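Local coordinates for hypothetical Membrane Spanning Protein (Bacillus cereus, PDB 2FB5) that probably condenses two ATP molecules into the signalling nucleotide cyclic di-AMP as a diadenylate cyclase, and is probably required for efficient spore formation, at residues 68-73 with 179-184; 191-194 with 199-202. All coordinates share one frame; numbering follows the deposited sequence.

Contact 1: residues 68-73 with 179-184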
loop_
_atom_site.group_PDB
_atom_site.type_symbol
_atom_site.label_atom_id
_atom_site.label_comp_id
_atom_site.label_asym_id
_atom_site.label_seq_id
_atom_site.Cartn_x
_atom_site.Cartn_y
_atom_site.Cartn_z
ATOM N N ALA A 68 -7.328 4.050 11.293
ATOM C CA ALA A 68 -6.698 4.375 10.022
ATOM C C ALA A 68 -5.643 5.477 10.162
ATOM O O ALA A 68 -4.567 5.395 9.555
ATOM C CB ALA A 68 -7.760 4.773 8.970
ATOM N N TYR A 69 -5.950 6.495 10.962
ATOM C CA TYR A 69 -5.034 7.630 11.152
ATOM C C TYR A 69 -3.900 7.383 12.150
ATOM O O TYR A 69 -2.829 7.980 12.027
ATOM C CB TYR A 69 -5.799 8.874 11.589
ATOM C CG TYR A 69 -6.746 9.445 10.558
ATOM C CD1 TYR A 69 -6.486 9.326 9.185
ATOM C CD2 TYR A 69 -7.890 10.130 10.954
ATOM C CE1 TYR A 69 -7.368 9.863 8.236
ATOM C CE2 TYR A 69 -8.769 10.663 10.026
ATOM C CZ TYR A 69 -8.506 10.534 8.671
ATOM O OH TYR A 69 -9.386 11.077 7.749
ATOM N N LEU A 70 -4.141 6.525 13.143
ATOM C CA LEU A 70 -3.174 6.337 14.226
ATOM C C LEU A 70 -2.394 5.011 14.209
ATOM O O LEU A 70 -1.278 4.962 14.718
ATOM C CB LEU A 70 -3.820 6.547 15.612
ATOM C CG LEU A 70 -4.443 7.910 15.943
ATOM C CD1 LEU A 70 -4.801 8.012 17.444
ATOM C CD2 LEU A 70 -3.544 9.092 15.539
ATOM N N SER A 71 -2.948 3.953 13.620
ATOM C CA SER A 71 -2.287 2.642 13.717
ATOM C C SER A 71 -0.845 2.598 13.183
ATOM O O SER A 71 -0.044 1.836 13.719
ATOM C CB SER A 71 -3.126 1.498 13.132
ATOM O OG SER A 71 -3.183 1.595 11.724
ATOM N N PRO A 72 -0.515 3.379 12.129
ATOM C CA PRO A 72 0.879 3.382 11.694
ATOM C C PRO A 72 1.842 4.081 12.650
ATOM O O PRO A 72 3.066 3.951 12.494
ATOM C CB PRO A 72 0.837 4.160 10.367
ATOM C CG PRO A 72 -0.587 4.195 9.973
ATOM C CD PRO A 72 -1.347 4.214 11.238
ATOM N N TYR A 73 1.304 4.814 13.624
ATOM C CA TYR A 73 2.128 5.706 14.438
ATOM C C TYR A 73 2.141 5.395 15.924
ATOM O O TYR A 73 3.018 5.870 16.656
ATOM C CB TYR A 73 1.714 7.164 14.192
ATOM C CG TYR A 73 1.743 7.496 12.732
ATOM C CD1 TYR A 73 2.956 7.637 12.068
ATOM C CD2 TYR A 73 0.559 7.652 12.007
ATOM C CE1 TYR A 73 2.996 7.930 10.727
ATOM C CE2 TYR A 73 0.589 7.943 10.652
ATOM C CZ TYR A 73 1.810 8.078 10.027
ATOM O OH TYR A 73 1.866 8.361 8.699
ATOM N N ASP A 179 1.240 17.212 10.572
ATOM C CA ASP A 179 0.324 16.114 10.324
ATOM C C ASP A 179 -0.077 15.420 11.637
ATOM O O ASP A 179 -0.652 14.335 11.623
ATOM C CB ASP A 179 0.942 15.109 9.328
ATOM C CG ASP A 179 1.979 14.200 9.974
ATOM O OD1 ASP A 179 2.718 14.667 10.868
ATOM O OD2 ASP A 179 2.067 13.012 9.583
ATOM N N ALA A 180 0.215 16.042 12.779
ATOM C CA ALA A 180 -0.210 15.450 14.066
ATOM C C ALA A 180 -1.732 15.330 14.160
ATOM O O ALA A 180 -2.458 16.139 13.593
ATOM C CB ALA A 180 0.322 16.263 15.245
ATOM N N LEU A 181 -2.213 14.304 14.867
ATOM C CA LEU A 181 -3.629 14.216 15.174
ATOM C C LEU A 181 -3.794 14.628 16.632
ATOM O O LEU A 181 -3.087 14.117 17.492
ATOM C CB LEU A 181 -4.146 12.785 14.944
ATOM C CG LEU A 181 -5.651 12.589 15.136
ATOM C CD1 LEU A 181 -6.155 11.545 14.167
ATOM C CD2 LEU A 181 -6.006 12.197 16.596
ATOM N N ILE A 182 -4.706 15.545 16.922
ATOM C CA ILE A 182 -4.845 16.048 18.304
ATOM C C ILE A 182 -6.250 15.800 18.854
ATOM O O ILE A 182 -7.221 16.370 18.370
ATOM C CB ILE A 182 -4.443 17.556 18.451
ATOM C CG1 ILE A 182 -3.049 17.818 17.862
ATOM C CG2 ILE A 182 -4.429 17.989 19.924
ATOM C CD1 ILE A 182 -3.067 18.333 16.405
ATOM N N LEU A 183 -6.332 14.958 19.880
ATOM C CA LEU A 183 -7.589 14.632 20.533
ATOM C C LEU A 183 -7.922 15.687 21.572
ATOM O O LEU A 183 -7.031 16.181 22.270
ATOM C CB LEU A 183 -7.488 13.249 21.212
ATOM C CG LEU A 183 -7.358 12.107 20.195
ATOM C CD1 LEU A 183 -6.471 10.988 20.720
ATOM C CD2 LEU A 183 -8.740 11.548 19.815
ATOM N N VAL A 184 -9.208 16.029 21.674
ATOM C CA VAL A 184 -9.688 16.991 22.667
ATOM C C VAL A 184 -10.892 16.403 23.406
ATOM O O VAL A 184 -11.736 15.755 22.789
ATOM C CB VAL A 184 -10.116 18.337 22.013
ATOM C CG1 VAL A 184 -10.455 19.370 23.067
ATOM C CG2 VAL A 184 -9.019 18.888 21.120
#
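Leu181, at the start of strand 181-185, pushes its side chain between Tyr69 and Leu70 on helix 47-70, and most of the contact is made by these three residues. Its CB already points toward the helix, and with CG anti to the backbone N (chi1 -176°) the branch beyond it brings CD1 to 3.7 Å from Tyr69 CB and 3.8 Å from Leu70 CD2. The same Leu70 methyl also rests 3.8 Å from Leu181 CB, close to the root of the branch. Both helical side chains cross that of Leu181 at about a right angle. Toward the Tyr69 ring the Leu181 methyl CD1 comes in obliquely, reaching Tyr69 CD2 at 3.9 Å.

This apolar cluster is the tight part, with Leu70 and Leu181 both buried. Beyond it the segments diverge: Tyr73 and Asp179 tilt toward the opposite segment, but Tyr73 OH and Asp179 OD2 come no nearer than 4.7 Å, on a partly exposed side where polar bonds take over. There Arg100 spans the gap, giving NE to Tyr69 O and NH1 to Asp179 O, while the Asp179 carboxylate accepts from the backbone N atoms of Asn101 and Glu102. No hydrogen bond joins the two segments directly. A strand leucine packed against a helix in this way is characteristic of helix-on-sheet packing, here seating the N-terminal helical region on the mixed sheet of the DisA-type nucleotide-binding fold.

Contact 2: residues 191-194 with 199-202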
loop_
_atom_site.group_PDB
_atom_site.type_symbol
_atom_site.label_atom_id
_atom_site.label_comp_id
_atom_site.label_asym_id
_atom_site.label_seq_id
_atom_site.Cartn_x
_atom_site.Cartn_y
_atom_site.Cartn_z
ATOM N N ARG A 191 -17.749 16.495 25.263
ATOM C CA ARG A 191 -17.646 16.167 23.841
ATOM C C ARG A 191 -16.189 15.885 23.478
ATOM O O ARG A 191 -15.290 16.635 23.859
ATOM C CB ARG A 191 -18.174 17.305 22.962
ATOM C CG ARG A 191 -17.810 17.152 21.477
ATOM C CD ARG A 191 -18.461 18.219 20.610
ATOM N NE ARG A 191 -19.880 17.929 20.413
ATOM C CZ ARG A 191 -20.748 18.728 19.793
ATOM N NH1 ARG A 191 -20.365 19.904 19.300
ATOM N NH2 ARG A 191 -22.014 18.347 19.674
ATOM N N THR A 192 -15.976 14.815 22.723
ATOM C CA THR A 192 -14.640 14.452 22.279
ATOM C C THR A 192 -14.498 14.697 20.786
ATOM O O THR A 192 -15.400 14.364 20.010
ATOM C CB THR A 192 -14.327 12.994 22.608
ATOM O OG1 THR A 192 -15.250 12.153 21.915
ATOM C CG2 THR A 192 -14.479 12.766 24.080
ATOM N N SER A 193 -13.369 15.304 20.412
ATOM C CA SER A 193 -13.030 15.674 19.040
ATOM C C SER A 193 -11.592 15.258 18.715
ATOM O O SER A 193 -10.810 14.958 19.622
ATOM C CB SER A 193 -13.098 17.197 18.896
ATOM O OG SER A 193 -14.382 17.695 19.197
ATOM N N PHE A 194 -11.241 15.240 17.432
ATOM C CA PHE A 194 -9.827 15.365 17.064
ATOM C C PHE A 194 -9.647 16.387 15.965
ATOM O O PHE A 194 -10.551 16.580 15.146
ATOM C CB PHE A 194 -9.162 14.030 16.696
ATOM C CG PHE A 194 -9.671 13.405 15.420
ATOM C CD1 PHE A 194 -9.199 13.822 14.185
ATOM C CD2 PHE A 194 -10.587 12.360 15.467
ATOM C CE1 PHE A 194 -9.651 13.238 13.006
ATOM C CE2 PHE A 194 -11.039 11.760 14.289
ATOM C CZ PHE A 194 -10.573 12.209 13.059
ATOM N N ILE A 199 -8.796 20.869 10.541
ATOM C CA ILE A 199 -10.223 20.592 10.671
ATOM C C ILE A 199 -10.516 19.840 11.964
ATOM O O ILE A 199 -9.808 18.892 12.302
ATOM C CB ILE A 199 -10.769 19.817 9.434
ATOM C CG1 ILE A 199 -10.612 20.683 8.175
ATOM C CG2 ILE A 199 -12.253 19.431 9.631
ATOM C CD1 ILE A 199 -10.666 19.912 6.864
ATOM N N LEU A 200 -11.552 20.275 12.679
ATOM C CA LEU A 200 -11.975 19.615 13.910
ATOM C C LEU A 200 -13.142 18.667 13.645
ATOM O O LEU A 200 -14.160 19.085 13.071
ATOM C CB LEU A 200 -12.372 20.677 14.947
ATOM C CG LEU A 200 -12.664 20.238 16.382
ATOM C CD1 LEU A 200 -11.379 19.823 17.093
ATOM C CD2 LEU A 200 -13.335 21.391 17.130
ATOM N N TYR A 201 -12.997 17.404 14.062
ATOM C CA TYR A 201 -14.029 16.377 13.860
ATOM C C TYR A 201 -14.549 15.857 15.187
ATOM O O TYR A 201 -13.762 15.477 16.049
ATOM C CB TYR A 201 -13.476 15.168 13.089
ATOM C CG TYR A 201 -12.911 15.488 11.728
ATOM C CD1 TYR A 201 -13.734 15.514 10.598
ATOM C CD2 TYR A 201 -11.555 15.771 11.568
ATOM C CE1 TYR A 201 -13.214 15.806 9.338
ATOM C CE2 TYR A 201 -11.025 16.055 10.323
ATOM C CZ TYR A 201 -11.857 16.073 9.208
ATOM O OH TYR A 201 -11.326 16.374 7.977
ATOM N N THR A 202 -15.871 15.814 15.332
ATOM C CA THR A 202 -16.492 15.236 16.514
ATOM C C THR A 202 -16.378 13.729 16.430
ATOM O O THR A 202 -16.583 13.146 15.366
ATOM C CB THR A 202 -17.975 15.673 16.642
ATOM O OG1 THR A 202 -18.035 17.103 16.654
ATOM C CG2 THR A 202 -18.598 15.155 17.933
HETATM O O HOH W 1 -16.106 18.826 17.325
#
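Phe194 and Tyr201 face each other as a hydrogen-bonded antiparallel pair, each giving its N-H to the other's carbonyl. Phe194 N reaches Tyr201 O at 2.9 Å, whereas the return bond from Tyr201 N to Phe194 O is 2.8 Å long and straighter, 172° at the hydrogen.

The two side chains leave the sheet on the same face, where that of Tyr201 can be followed outward. Its CB sits over one face of the Phe194 ring, 4.3 Å from the centroid, in a CH-pi contact displaced toward the rim. CG passes Phe194 CE1 at 4.2 Å. At CD2 the approach is closest, 3.5 Å to the same CE1, and CE2 is already drawing away. CZ and OH lead away from the phenylalanine. Ile199 CG2 lies over one face of the tyrosine ring, toward its rim. The planes of the two aromatic rings meet obliquely, at 40°. Phe194 CG lies between its backbone N and carbonyl carbon (chi1 68°), placing the ring where the tyrosine CB can cover it.

Strands 192-196 and 199-203 form a beta hairpin at the margin of the seven-stranded sheet of the nucleotide-binding fold, with 199-203 outermost in this chain.

On the opposite face comes the non-hydrogen-bonded pair, Ser193 with Thr202. Their hydroxyls are too far apart to bond directly, and a water bridges them, 2.8 Å from Ser193 OG and 2.7 Å from Thr202 OG1. Leu200 CD1 packs against Ser193 CB at 3.6 Å, while the side chain of exposed Arg191 crosses Thr202 at about a right angle, bringing one face of its guanidinium under Thr202 OG1.

Contact 1 and contact 2 follow one another along the chain, with centres about 12 Å apart, and meet where strands 181-185 and 192-196 lie side by side in the sheet. A probable backbone hydrogen bond from Val184 N to Ser193 O, 2.8 Å, joins them. Side chains continue the connection: Leu181, whose CD1 and CB meet the helix in contact 1, also places CD2 3.7 Å from Phe194 CB, so apolar packing runs from helix 47-70 through Leu181 to the aromatic pair of contact 2. Contact 1 and the Phe194 side of contact 2 thus share one face of the sheet, and neither contact contains a bound nucleotide or metal.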